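PDB 5CPC: secreted effector protein SopD from Salmonella typhimurium, which acts as a virulence effector delivered into host cells, where it cooperates with SopB in membrane fission and macropinosome formation during invasion and contributes to replication in macrophages. Local coordinates for residues A[82-87]-A[117-122]; A[156-161]-A[255-260]; A[205-210]-A[292-297]; A[229-234]-A[272-277]. All coordinates share one frame; numbering follows the deposited sequence.

Contact 1. Residues A[82-87]-A[117-122]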
loop_
_atom_site.group_PDB
_atom_site.type_symbol
_atom_site.label_atom_id
_atom_site.label_comp_id
_atom_site.label_asym_id
_atom_site.label_seq_id
_atom_site.Cartn_x
_atom_site.Cartn_y
_atom_site.Cartn_z
ATOM N N TYR A 82 -11.247 -7.279 0.991
ATOM C CA TYR A 82 -12.421 -6.499 0.569
ATOM C C TYR A 82 -13.743 -7.326 0.700
ATOM O O TYR A 82 -14.749 -6.781 1.145
ATOM C CB TYR A 82 -12.276 -5.898 -0.861
ATOM C CG TYR A 82 -13.478 -5.137 -1.309
ATOM C CD1 TYR A 82 -14.161 -5.523 -2.479
ATOM C CD2 TYR A 82 -13.979 -4.057 -0.561
ATOM C CE1 TYR A 82 -15.314 -4.821 -2.927
ATOM C CE2 TYR A 82 -15.172 -3.324 -0.995
ATOM C CZ TYR A 82 -15.813 -3.739 -2.190
ATOM O OH TYR A 82 -16.941 -3.120 -2.648
ATOM N N ALA A 83 -13.727 -8.612 0.389
ATOM C CA ALA A 83 -15.011 -9.456 0.517
ATOM C C ALA A 83 -15.542 -9.463 1.973
ATOM O O ALA A 83 -16.772 -9.300 2.259
ATOM C CB ALA A 83 -14.768 -10.867 0.065
ATOM N N PHE A 84 -14.596 -9.574 2.904
ATOM C CA PHE A 84 -14.959 -9.499 4.336
ATOM C C PHE A 84 -15.619 -8.158 4.671
ATOM O O PHE A 84 -16.563 -8.098 5.473
ATOM C CB PHE A 84 -13.743 -9.814 5.218
ATOM C CG PHE A 84 -14.081 -10.016 6.694
ATOM C CD1 PHE A 84 -14.864 -11.069 7.106
ATOM C CD2 PHE A 84 -13.615 -9.107 7.657
ATOM C CE1 PHE A 84 -15.192 -11.255 8.454
ATOM C CE2 PHE A 84 -13.928 -9.283 9.036
ATOM C CZ PHE A 84 -14.722 -10.354 9.431
ATOM N N LYS A 85 -15.125 -7.091 4.054
ATOM C CA LYS A 85 -15.704 -5.771 4.194
ATOM C C LYS A 85 -17.141 -5.837 3.626
ATOM O O LYS A 85 -18.132 -5.359 4.274
ATOM C CB LYS A 85 -14.822 -4.727 3.447
ATOM C CG LYS A 85 -14.784 -3.291 4.007
ATOM C CD LYS A 85 -16.129 -2.536 4.025
ATOM C CE LYS A 85 -16.689 -2.350 5.483
ATOM N NZ LYS A 85 -18.224 -2.386 5.682
ATOM N N ARG A 86 -17.303 -6.526 2.490
ATOM C CA ARG A 86 -18.657 -6.588 1.923
ATOM C C ARG A 86 -19.561 -7.330 2.867
ATOM O O ARG A 86 -20.740 -6.976 3.019
ATOM C CB ARG A 86 -18.742 -7.176 0.486
ATOM C CG ARG A 86 -17.963 -6.378 -0.593
ATOM C CD ARG A 86 -18.350 -6.844 -2.062
ATOM N NE ARG A 86 -18.139 -8.271 -2.357
ATOM C CZ ARG A 86 -16.971 -8.845 -2.625
ATOM N NH1 ARG A 86 -15.856 -8.133 -2.625
ATOM N NH2 ARG A 86 -16.906 -10.140 -2.899
ATOM N N LEU A 87 -19.043 -8.387 3.467
ATOM C CA LEU A 87 -19.849 -9.138 4.483
ATOM C C LEU A 87 -20.265 -8.217 5.601
ATOM O O LEU A 87 -21.439 -8.077 5.901
ATOM C CB LEU A 87 -19.063 -10.318 5.075
ATOM C CG LEU A 87 -19.811 -11.430 5.828
ATOM C CD1 LEU A 87 -21.130 -11.911 5.087
ATOM C CD2 LEU A 87 -18.875 -12.651 6.068
ATOM N N THR A 117 -15.672 -16.493 16.056
ATOM C CA THR A 117 -15.557 -17.474 14.947
ATOM C C THR A 117 -14.573 -17.001 13.845
ATOM O O THR A 117 -14.703 -15.876 13.308
ATOM C CB THR A 117 -16.934 -17.774 14.312
ATOM O OG1 THR A 117 -17.915 -17.990 15.332
ATOM C CG2 THR A 117 -16.862 -19.012 13.410
ATOM N N VAL A 118 -13.566 -17.833 13.554
ATOM C CA VAL A 118 -12.635 -17.586 12.438
ATOM C C VAL A 118 -13.259 -18.238 11.246
ATOM O O VAL A 118 -13.304 -19.468 11.121
ATOM C CB VAL A 118 -11.192 -18.130 12.632
ATOM C CG1 VAL A 118 -10.741 -17.967 14.086
ATOM C CG2 VAL A 118 -11.084 -19.584 12.206
ATOM N N ILE A 119 -13.764 -17.377 10.388
ATOM C CA ILE A 119 -14.576 -17.756 9.272
ATOM C C ILE A 119 -13.666 -18.174 8.100
ATOM O O ILE A 119 -14.050 -18.982 7.293
ATOM C CB ILE A 119 -15.594 -16.565 9.028
ATOM C CG1 ILE A 119 -17.038 -17.037 9.178
ATOM C CG2 ILE A 119 -15.236 -15.612 7.866
ATOM C CD1 ILE A 119 -18.098 -16.006 8.691
ATOM N N SER A 120 -12.434 -17.653 8.053
ATOM C CA SER A 120 -11.488 -17.895 6.944
ATOM C C SER A 120 -10.148 -17.284 7.330
ATOM O O SER A 120 -10.096 -16.445 8.250
ATOM C CB SER A 120 -12.003 -17.222 5.644
ATOM O OG SER A 120 -11.292 -17.656 4.497
ATOM N N GLN A 121 -9.080 -17.684 6.637
ATOM C CA GLN A 121 -7.744 -17.132 6.887
ATOM C C GLN A 121 -7.008 -16.887 5.585
ATOM O O GLN A 121 -7.371 -17.472 4.552
ATOM C CB GLN A 121 -6.918 -18.106 7.666
ATOM C CG GLN A 121 -7.699 -18.865 8.719
ATOM C CD GLN A 121 -6.796 -19.615 9.666
ATOM O OE1 GLN A 121 -7.262 -20.368 10.500
ATOM N NE2 GLN A 121 -5.493 -19.389 9.552
ATOM N N SER A 122 -5.966 -16.053 5.624
ATOM C CA SER A 122 -5.055 -15.973 4.489
ATOM C C SER A 122 -3.610 -15.771 4.890
ATOM O O SER A 122 -3.331 -14.944 5.772
ATOM C CB SER A 122 -5.544 -14.898 3.532
ATOM O OG SER A 122 -6.746 -15.356 2.904
#
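Phe-84 and Leu-87, one helical turn apart on helix 76-90, both reach Ile-119 on strand 117-123, an outermost strand of a three-stranded antiparallel sheet that packs against this helix. The contact is apolar and slight: about 85 Å² is buried in all, and the closest CA atoms, those of Phe-84 and Ser-120, stand 9.5 Å apart, so only side chains bridge the gap. Ile-119 supplies two branches. Its CG2 lies 4.4 Å from CE1 of the Phe-84 ring, an oblique approach, while CD1 at the end of the other branch goes to Leu-87. The Ile-119 first torsion is unusual, chi1 -119°, off the staggered positions, whereas its CD1 arm is extended. Phe-84 swings its ring out opposite the backbone N (chi1 -169°), which carries CE1 over to the strand; the same ring also packs on Leu-112 and Val-114 of the central strand and Ile-101 of the far one, and is buried. Leu-87 sits at the more exposed end and also touches Phe-99. Polar tethering comes from the preceding turn of the helix, where Lys-80 NZ bonds to Ser-120 OG. At the exposed margin, Leu-87 CD2 meets Ile-119 CD1 at 4.3 Å.

Contact 2. Residues A[156-161]-A[255-260]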
loop_
_atom_site.group_PDB
_atom_site.type_symbol
_atom_site.label_atom_id
_atom_site.label_comp_id
_atom_site.label_asym_id
_atom_site.label_seq_id
_atom_site.Cartn_x
_atom_site.Cartn_y
_atom_site.Cartn_z
ATOM N N SER A 156 -11.103 -4.355 -4.096
ATOM C CA SER A 156 -12.259 -3.750 -4.691
ATOM C C SER A 156 -12.097 -3.287 -6.156
ATOM O O SER A 156 -13.082 -3.294 -6.902
ATOM C CB SER A 156 -12.708 -2.622 -3.832
ATOM O OG SER A 156 -13.629 -1.791 -4.500
ATOM N N LYS A 157 -10.876 -2.925 -6.590
ATOM C CA LYS A 157 -10.691 -2.497 -7.979
ATOM C C LYS A 157 -10.668 -3.705 -8.852
ATOM O O LYS A 157 -11.218 -3.676 -9.956
ATOM C CB LYS A 157 -9.417 -1.680 -8.184
ATOM C CG LYS A 157 -9.403 -0.398 -7.383
ATOM C CD LYS A 157 -10.461 0.574 -7.844
ATOM C CE LYS A 157 -10.276 1.856 -7.073
ATOM N NZ LYS A 157 -11.096 2.958 -7.605
ATOM N N MET A 158 -10.078 -4.786 -8.347
ATOM C CA MET A 158 -9.927 -5.951 -9.128
ATOM C C MET A 158 -11.266 -6.713 -9.255
ATOM O O MET A 158 -11.401 -7.518 -10.172
ATOM C CB MET A 158 -8.886 -6.852 -8.523
ATOM C CG MET A 158 -7.428 -6.452 -8.783
ATOM S SD MET A 158 -6.421 -7.747 -8.011
ATOM C CE MET A 158 -5.104 -7.803 -9.152
ATOM N N THR A 159 -12.225 -6.418 -8.367
ATOM C CA THR A 159 -13.493 -7.136 -8.244
ATOM C C THR A 159 -14.554 -6.440 -9.092
ATOM O O THR A 159 -15.266 -7.071 -9.878
ATOM C CB THR A 159 -13.927 -7.192 -6.748
ATOM O OG1 THR A 159 -13.052 -8.087 -6.049
ATOM C CG2 THR A 159 -15.376 -7.657 -6.560
ATOM N N TRP A 160 -14.693 -5.142 -8.903
ATOM C CA TRP A 160 -15.683 -4.404 -9.631
ATOM C C TRP A 160 -15.143 -3.765 -10.918
ATOM O O TRP A 160 -15.965 -3.302 -11.736
ATOM C CB TRP A 160 -16.373 -3.351 -8.746
ATOM C CG TRP A 160 -17.016 -3.942 -7.538
ATOM C CD1 TRP A 160 -16.914 -3.487 -6.241
ATOM C CD2 TRP A 160 -17.845 -5.123 -7.489
ATOM N NE1 TRP A 160 -17.635 -4.305 -5.398
ATOM C CE2 TRP A 160 -18.208 -5.319 -6.118
ATOM C CE3 TRP A 160 -18.323 -6.030 -8.461
ATOM C CZ2 TRP A 160 -19.046 -6.374 -5.701
ATOM C CZ3 TRP A 160 -19.151 -7.098 -8.054
ATOM C CH2 TRP A 160 -19.496 -7.265 -6.675
ATOM N N HIS A 161 -13.811 -3.734 -11.118
ATOM C CA HIS A 161 -13.259 -3.076 -12.326
ATOM C C HIS A 161 -12.140 -3.828 -12.940
ATOM O O HIS A 161 -11.033 -3.285 -13.015
ATOM C CB HIS A 161 -12.756 -1.669 -12.024
ATOM C CG HIS A 161 -13.827 -0.801 -11.501
ATOM N ND1 HIS A 161 -14.807 -0.281 -12.319
ATOM C CD2 HIS A 161 -14.156 -0.454 -10.234
ATOM C CE1 HIS A 161 -15.673 0.394 -11.577
ATOM N NE2 HIS A 161 -15.290 0.319 -10.312
ATOM N N HIS A 255 3.566 -0.153 -4.937
ATOM C CA HIS A 255 4.314 0.208 -6.168
ATOM C C HIS A 255 4.918 -0.919 -6.944
ATOM O O HIS A 255 5.301 -0.733 -8.086
ATOM C CB HIS A 255 5.445 1.250 -5.869
ATOM C CG HIS A 255 4.962 2.471 -5.153
ATOM N ND1 HIS A 255 4.237 3.464 -5.777
ATOM C CD2 HIS A 255 5.113 2.873 -3.865
ATOM C CE1 HIS A 255 3.937 4.410 -4.896
ATOM N NE2 HIS A 255 4.453 4.072 -3.729
ATOM N N SER A 256 5.050 -2.081 -6.328
ATOM C CA SER A 256 5.664 -3.234 -7.016
ATOM C C SER A 256 4.795 -4.503 -7.230
ATOM O O SER A 256 5.126 -5.371 -8.046
ATOM C CB SER A 256 6.985 -3.568 -6.346
ATOM O OG SER A 256 7.794 -2.439 -6.498
ATOM N N TYR A 257 3.681 -4.576 -6.520
ATOM C CA TYR A 257 2.836 -5.769 -6.523
ATOM C C TYR A 257 2.359 -6.123 -7.926
ATOM O O TYR A 257 1.800 -5.272 -8.585
ATOM C CB TYR A 257 1.622 -5.489 -5.624
ATOM C CG TYR A 257 0.462 -6.454 -5.745
ATOM C CD1 TYR A 257 0.521 -7.739 -5.164
ATOM C CD2 TYR A 257 -0.709 -6.075 -6.397
ATOM C CE1 TYR A 257 -0.545 -8.616 -5.258
ATOM C CE2 TYR A 257 -1.778 -6.963 -6.530
ATOM C CZ TYR A 257 -1.685 -8.223 -5.945
ATOM O OH TYR A 257 -2.750 -9.056 -6.023
ATOM N N SER A 258 2.582 -7.364 -8.361
ATOM C CA SER A 258 1.844 -7.935 -9.510
ATOM C C SER A 258 0.971 -9.127 -9.083
ATOM O O SER A 258 1.485 -10.086 -8.467
ATOM C CB SER A 258 2.796 -8.403 -10.601
ATOM O OG SER A 258 2.281 -9.567 -11.248
ATOM N N PRO A 259 -0.332 -9.083 -9.435
ATOM C CA PRO A 259 -1.277 -10.136 -9.098
ATOM C C PRO A 259 -1.086 -11.378 -9.936
ATOM O O PRO A 259 -1.624 -12.451 -9.581
ATOM C CB PRO A 259 -2.628 -9.502 -9.433
ATOM C CG PRO A 259 -2.318 -8.616 -10.594
ATOM C CD PRO A 259 -0.999 -7.992 -10.167
ATOM N N PHE A 260 -0.355 -11.235 -11.045
ATOM C CA PHE A 260 -0.132 -12.327 -11.997
ATOM C C PHE A 260 0.661 -13.432 -11.364
ATOM O O PHE A 260 1.744 -13.210 -10.828
ATOM C CB PHE A 260 0.580 -11.845 -13.286
ATOM C CG PHE A 260 -0.232 -10.887 -14.076
ATOM C CD1 PHE A 260 0.226 -9.617 -14.327
ATOM C CD2 PHE A 260 -1.497 -11.243 -14.518
ATOM C CE1 PHE A 260 -0.542 -8.720 -15.030
ATOM C CE2 PHE A 260 -2.274 -10.358 -15.207
ATOM C CZ PHE A 260 -1.794 -9.090 -15.472
#
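Met-158 of 156-161 reaches Tyr-257 and Pro-259 of 255-260 with its terminal methyl. Ser-156 comes first along the helix: its side chain lies against Tyr-82 of helix 76-90, and its O accepts the helical bond from Trp-160 N at 3.2 Å. Lys-157 follows, turned to a different neighbour, with its aliphatic chain on Leu-164 and Leu-172. Met-158 then points across. Its CG stands opposite the carbonyl carbon (chi1 -78°) and the next torsion is extended. This is helix-to-loop packing: the last turn of helix 141-160 meets the loop that leaves helix 248-256, and about 101 Å² is buried. As modelled, chi3 is bent and CE comes to the edge of the Tyr-257 ring, near its plane, 4.3 Å from CE2 and 4.1 Å from OH. However, CE also abuts the ring of Pro-259 more closely than two carbons can sit, so its placement, and with it the bend and the exact distances to Tyr-257, is uncertain. The buried Tyr-257 hydroxyl has no polar partner in the model. Thr-159 turns to Asn-79, its OG1 bonded to Gly-155 O, and places CG2 over the centre of the Trp-160 ring, 3.6 Å above its plane. Trp-160 in turn gives NE1 to a hydrogen bond with Tyr-82 OH. His-161, where the backbone leaves helical angles, pairs ND1 with Glu-163 OE1.

Contact 3. Residues A[205-210]-A[292-297]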
loop_
_atom_site.group_PDB
_atom_site.type_symbol
_atom_site.label_atom_id
_atom_site.label_comp_id
_atom_site.label_asym_id
_atom_site.label_seq_id
_atom_site.Cartn_x
_atom_site.Cartn_y
_atom_site.Cartn_z
ATOM N N ASP A 205 21.472 21.848 -2.210
ATOM C CA ASP A 205 22.349 20.805 -1.782
ATOM C C ASP A 205 23.369 21.282 -0.738
ATOM O O ASP A 205 24.336 21.870 -1.079
ATOM C CB ASP A 205 23.023 20.211 -3.016
ATOM C CG ASP A 205 23.961 19.038 -2.671
ATOM O OD1 ASP A 205 24.119 18.611 -1.469
ATOM O OD2 ASP A 205 24.534 18.559 -3.660
ATOM N N SER A 206 23.165 20.954 0.533
ATOM C CA SER A 206 24.131 21.233 1.530
ATOM C C SER A 206 24.866 19.958 2.022
ATOM O O SER A 206 25.390 19.985 3.114
ATOM C CB SER A 206 23.406 21.847 2.728
ATOM O OG SER A 206 22.573 20.864 3.281
ATOM N N LEU A 207 24.838 18.851 1.257
ATOM C CA LEU A 207 25.324 17.551 1.752
ATOM C C LEU A 207 26.765 17.383 1.287
ATOM O O LEU A 207 27.099 17.761 0.186
ATOM C CB LEU A 207 24.520 16.387 1.152
ATOM C CG LEU A 207 23.025 16.358 1.545
ATOM C CD1 LEU A 207 22.369 15.060 1.067
ATOM C CD2 LEU A 207 22.929 16.488 3.165
ATOM N N THR A 208 27.591 16.828 2.142
ATOM C CA THR A 208 28.973 16.568 1.791
ATOM C C THR A 208 28.966 15.236 1.031
ATOM O O THR A 208 27.958 14.518 1.054
ATOM C CB THR A 208 29.818 16.401 3.035
ATOM O OG1 THR A 208 29.360 15.230 3.673
ATOM C CG2 THR A 208 29.718 17.627 4.055
ATOM N N ALA A 209 30.080 14.905 0.384
ATOM C CA ALA A 209 30.153 13.645 -0.358
ATOM C C ALA A 209 29.917 12.445 0.627
ATOM O O ALA A 209 29.216 11.500 0.252
ATOM C CB ALA A 209 31.527 13.505 -1.086
ATOM N N ASP A 210 30.463 12.511 1.861
ATOM C CA ASP A 210 30.218 11.431 2.890
ATOM C C ASP A 210 28.696 11.228 3.211
ATOM O O ASP A 210 28.198 10.092 3.281
ATOM C CB ASP A 210 31.048 11.677 4.191
ATOM C CG ASP A 210 32.594 11.487 3.950
ATOM O OD1 ASP A 210 33.000 10.777 2.997
ATOM O OD2 ASP A 210 33.404 12.079 4.672
ATOM N N LEU A 292 18.941 13.451 7.519
ATOM C CA LEU A 292 17.537 13.743 7.233
ATOM C C LEU A 292 17.104 14.983 7.956
ATOM O O LEU A 292 16.460 15.868 7.375
ATOM C CB LEU A 292 16.648 12.510 7.660
ATOM C CG LEU A 292 16.927 11.254 6.821
ATOM C CD1 LEU A 292 16.072 10.083 7.265
ATOM C CD2 LEU A 292 16.772 11.465 5.294
ATOM N N GLU A 293 17.470 15.075 9.227
ATOM C CA GLU A 293 17.019 16.255 10.008
ATOM C C GLU A 293 17.534 17.523 9.372
ATOM O O GLU A 293 16.794 18.542 9.293
ATOM C CB GLU A 293 17.480 16.208 11.478
ATOM C CG GLU A 293 16.978 17.434 12.253
ATOM C CD GLU A 293 17.680 17.652 13.560
ATOM O OE1 GLU A 293 16.997 18.058 14.502
ATOM O OE2 GLU A 293 18.915 17.463 13.676
ATOM N N LYS A 294 18.789 17.456 8.869
ATOM C CA LYS A 294 19.429 18.629 8.254
ATOM C C LYS A 294 18.670 18.974 7.003
ATOM O O LYS A 294 18.356 20.131 6.778
ATOM C CB LYS A 294 20.922 18.353 7.962
ATOM C CG LYS A 294 21.658 19.321 6.962
ATOM C CD LYS A 294 23.219 18.886 6.655
ATOM C CE LYS A 294 24.121 18.796 7.902
ATOM N NZ LYS A 294 24.325 17.373 8.504
ATOM N N LEU A 295 18.370 17.981 6.179
ATOM C CA LEU A 295 17.615 18.193 4.946
ATOM C C LEU A 295 16.183 18.726 5.227
ATOM O O LEU A 295 15.678 19.657 4.570
ATOM C CB LEU A 295 17.546 16.874 4.193
ATOM C CG LEU A 295 18.867 16.341 3.630
ATOM C CD1 LEU A 295 18.688 14.945 2.998
ATOM C CD2 LEU A 295 19.307 17.364 2.590
ATOM N N TYR A 296 15.540 18.168 6.249
ATOM C CA TYR A 296 14.139 18.524 6.546
ATOM C C TYR A 296 14.109 19.975 6.973
ATOM O O TYR A 296 13.283 20.733 6.479
ATOM C CB TYR A 296 13.661 17.603 7.643
ATOM C CG TYR A 296 12.328 17.896 8.332
ATOM C CD1 TYR A 296 11.165 17.363 7.836
ATOM C CD2 TYR A 296 12.280 18.573 9.557
ATOM C CE1 TYR A 296 9.925 17.555 8.493
ATOM C CE2 TYR A 296 11.031 18.761 10.241
ATOM C CZ TYR A 296 9.871 18.256 9.673
ATOM O OH TYR A 296 8.662 18.419 10.282
ATOM N N LEU A 297 15.080 20.387 7.827
ATOM C CA LEU A 297 15.133 21.748 8.377
ATOM C C LEU A 297 15.471 22.766 7.300
ATOM O O LEU A 297 15.113 23.939 7.429
ATOM C CB LEU A 297 16.161 21.858 9.513
ATOM C CG LEU A 297 15.696 21.228 10.838
ATOM C CD1 LEU A 297 16.708 21.502 11.954
ATOM C CD2 LEU A 297 14.273 21.669 11.276
#
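Leu-207 and Leu-295 meet through their branched ends, joining the loop that leads into helix 209-215 to helix 285-298. The loop has a defined form: Asp-205 OD1 accepts from Leu-207 N at 2.8 Å, with an N-H...O angle of 164°, which makes an Asx turn. Thr-208 then takes the N-cap position, its OG1 bonded to Glu-211 N. Leu-207 lies between these two features.

Along Leu-207, the bond from CA to CB runs neither toward nor away from helix 285-298; the approach begins at the next atom. With CG opposite the carbonyl carbon (chi1 -64°), the branch point lies 4.0 Å from Leu-295 CD2. Of the two methyls, Leu-207 CD1 is 4.1 Å from that same Leu-295 CD2 and 4.2 Å from Leu-295 CD1. The other methyl, Leu-207 CD2, is 3.8 Å from Leu-295 CD2, the closest pair, and also touches Leu-295 CG, besides lying 4.2 Å from Lys-294 CD. By these distances Leu-295 CD2 lodges against the whole fork of Leu-207, its CG and both methyls. The two leucine side chains cross at about a right angle. Leu-215 touches both leucines, and Phe-223 adds to the cover of Leu-207, consistent with both being buried.

Toward the surface, the Lys-294 chain leaves opposite its backbone N and bends at its last two torsions, bringing its aliphatic part beside Ser-206 while NZ forms a salt bridge with Glu-211. There Ser-206 OG lies 4.0 Å from Lys-294 CD, a van der Waals contact.

Contact 4. Residues A[229-234]-A[272-277]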
loop_
_atom_site.group_PDB
_atom_site.type_symbol
_atom_site.label_atom_id
_atom_site.label_comp_id
_atom_site.label_asym_id
_atom_site.label_seq_id
_atom_site.Cartn_x
_atom_site.Cartn_y
_atom_site.Cartn_z
ATOM N N PHE A 229 13.956 10.430 -1.126
ATOM C CA PHE A 229 13.153 10.515 0.083
ATOM C C PHE A 229 11.728 9.931 -0.024
ATOM O O PHE A 229 10.958 10.036 0.947
ATOM C CB PHE A 229 13.148 11.981 0.517
ATOM C CG PHE A 229 14.542 12.556 0.566
ATOM C CD1 PHE A 229 15.489 12.018 1.455
ATOM C CD2 PHE A 229 14.956 13.457 -0.376
ATOM C CE1 PHE A 229 16.777 12.434 1.436
ATOM C CE2 PHE A 229 16.230 13.926 -0.383
ATOM C CZ PHE A 229 17.171 13.428 0.534
ATOM N N CYS A 230 11.387 9.324 -1.173
ATOM C CA CYS A 230 10.013 8.771 -1.410
ATOM C C CYS A 230 9.568 7.752 -0.382
ATOM O O CYS A 230 8.398 7.610 -0.148
ATOM C CB CYS A 230 9.813 8.238 -2.838
ATOM S SG CYS A 230 10.899 6.778 -3.228
ATOM N N LYS A 231 10.483 7.086 0.294
ATOM C CA LYS A 231 10.068 6.169 1.344
ATOM C C LYS A 231 10.147 6.691 2.760
ATOM O O LYS A 231 9.849 5.955 3.642
ATOM C CB LYS A 231 10.856 4.863 1.231
ATOM C CG LYS A 231 10.472 4.116 -0.079
ATOM C CD LYS A 231 11.168 2.764 -0.144
ATOM C CE LYS A 231 12.523 2.874 -0.894
ATOM N NZ LYS A 231 13.401 1.665 -0.728
ATOM N N ILE A 232 10.528 7.954 2.989
ATOM C CA ILE A 232 10.711 8.417 4.357
ATOM C C ILE A 232 9.485 9.164 4.898
ATOM O O ILE A 232 8.969 10.086 4.260
ATOM C CB ILE A 232 11.996 9.354 4.476
ATOM C CG1 ILE A 232 13.225 8.464 4.455
ATOM C CG2 ILE A 232 12.145 10.001 5.823
ATOM C CD1 ILE A 232 13.641 8.277 3.145
ATOM N N GLY A 233 9.094 8.817 6.113
ATOM C CA GLY A 233 8.135 9.584 6.850
ATOM C C GLY A 233 8.731 10.389 7.996
ATOM O O GLY A 233 9.876 10.187 8.367
ATOM N N TYR A 234 7.937 11.313 8.545
ATOM C CA TYR A 234 8.368 12.185 9.603
ATOM C C TYR A 234 7.177 12.790 10.345
ATOM O O TYR A 234 6.157 13.107 9.716
ATOM C CB TYR A 234 9.216 13.384 9.037
ATOM C CG TYR A 234 8.926 13.811 7.596
ATOM C CD1 TYR A 234 7.940 14.765 7.314
ATOM C CD2 TYR A 234 9.675 13.318 6.533
ATOM C CE1 TYR A 234 7.709 15.177 6.010
ATOM C CE2 TYR A 234 9.464 13.734 5.219
ATOM C CZ TYR A 234 8.493 14.670 4.977
ATOM O OH TYR A 234 8.240 15.121 3.710
ATOM N N LYS A 272 12.751 -8.279 -1.467
ATOM C CA LYS A 272 14.025 -8.468 -0.798
ATOM C C LYS A 272 14.808 -7.155 -0.847
ATOM O O LYS A 272 15.436 -6.780 0.139
ATOM C CB LYS A 272 14.844 -9.611 -1.452
ATOM C CG LYS A 272 16.198 -9.915 -0.696
ATOM C CD LYS A 272 17.050 -11.152 -1.265
ATOM C CE LYS A 272 17.250 -12.251 -0.163
ATOM N NZ LYS A 272 18.499 -13.116 -0.229
ATOM N N LYS A 273 14.756 -6.483 -2.011
ATOM C CA LYS A 273 15.337 -5.176 -2.218
ATOM C C LYS A 273 14.772 -4.174 -1.213
ATOM O O LYS A 273 15.542 -3.518 -0.510
ATOM C CB LYS A 273 15.124 -4.695 -3.664
ATOM C CG LYS A 273 16.423 -4.529 -4.411
ATOM C CD LYS A 273 16.335 -5.011 -5.857
ATOM C CE LYS A 273 17.745 -5.220 -6.423
ATOM N NZ LYS A 273 17.736 -5.914 -7.750
ATOM N N LEU A 274 13.457 -4.049 -1.125
ATOM C CA LEU A 274 12.887 -3.127 -0.158
ATOM C C LEU A 274 13.223 -3.515 1.281
ATOM O O LEU A 274 13.550 -2.620 2.131
ATOM C CB LEU A 274 11.392 -2.993 -0.355
ATOM C CG LEU A 274 10.940 -2.547 -1.735
ATOM C CD1 LEU A 274 9.547 -3.089 -1.835
ATOM C CD2 LEU A 274 10.961 -0.984 -1.877
ATOM N N ASN A 275 13.209 -4.834 1.550
ATOM C CA ASN A 275 13.797 -5.353 2.786
ATOM C C ASN A 275 15.191 -4.869 3.123
ATOM O O ASN A 275 15.426 -4.437 4.269
ATOM C CB ASN A 275 13.714 -6.877 2.889
ATOM C CG ASN A 275 12.298 -7.338 3.137
ATOM O OD1 ASN A 275 11.465 -6.570 3.613
ATOM N ND2 ASN A 275 12.008 -8.572 2.791
ATOM N N GLN A 276 16.073 -4.911 2.128
ATOM C CA GLN A 276 17.475 -4.609 2.317
ATOM C C GLN A 276 17.658 -3.135 2.700
ATOM O O GLN A 276 18.305 -2.809 3.694
ATOM C CB GLN A 276 18.252 -4.967 1.050
ATOM C CG GLN A 276 19.737 -4.562 1.084
ATOM C CD GLN A 276 20.578 -5.394 2.072
ATOM O OE1 GLN A 276 20.251 -6.556 2.373
ATOM N NE2 GLN A 276 21.672 -4.798 2.568
ATOM N N ASP A 277 17.038 -2.240 1.936
ATOM C CA ASP A 277 17.057 -0.824 2.244
ATOM C C ASP A 277 16.506 -0.525 3.622
ATOM O O ASP A 277 17.060 0.283 4.407
ATOM C CB ASP A 277 16.177 -0.121 1.271
ATOM C CG ASP A 277 16.821 0.076 -0.096
ATOM O OD1 ASP A 277 17.591 -0.793 -0.574
ATOM O OD2 ASP A 277 16.495 1.127 -0.713
HETATM O O HOH W 1 12.765 -0.222 1.661
#
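Lys-231 reaches from a type I beta turn (Phe-229 to Ile-232) to Leu-274 and Asp-277 on helix 264-283, linking the entry of a two-stranded antiparallel hairpin, 232-237 with 240-245, to the long helix. The turn is closed by Ile-232 N to Phe-229 O at 2.9 Å, and Lys-231 has its CB directed at the helix. The nearest CA atoms, of Lys-231 and Leu-274, are 9.8 Å apart, a gap spanned by the lysine chain.

On the helix, Lys-272 and Lys-273 serve through their backbone: their carbonyls accept from Gln-276 N and Asp-277 N respectively, keeping the turn helical. Leu-274 makes the apolar part of the contact. Leu-274 CD2 packs obliquely, 4.1 Å from Lys-231 CD, and the leucine also packs on Pro-248, Ser-251 and Tyr-252 of helix 248-256. Its carbonyl O also takes part, through a water that donates to it at 2.6 Å and accepts from Lys-231 NZ at 3.1 Å. Asn-275 turns to Pro-248 and Glu-137.

One turn on from Leu-274 comes Asp-277, which carries the charge. A bend at chi3 of Lys-231 (-92°) brings the ammonium to the carboxylate, and the side chains cross at about a right angle. The ammonium thus has both a charged and a water-mediated link to one helix. In the salt bridge, Lys-231 NZ approaches from above the carboxylate plane, 44° out of it, to a hydrogen bond of 3.1 Å with Asp-277 OD2.

Overall arrangement
The four contacts divide into two touching pairs. Contacts 1 and 2, with centres 18 Å apart, share the packing of helix 76-90 on helix 141-160: Tyr-82 CD1 lies 3.4 Å from Ser-156 CA, and Arg-86 CD packs 3.7 Å from Trp-160 CZ2. Contacts 3 and 4, also 18 Å between centres, meet where Leu-295 and Leu-292 pack on Phe-229 and where the rings of Tyr-296 and Tyr-234 stack edge-to-face; contact 4 is nested in the loop that contact 3 closes. Between the pairs, contacts 2 and 4 come within about 5 Å at their nearest atoms without touching. Contacts 1 and 3 lie farthest apart, their centres about 46 Å from each other.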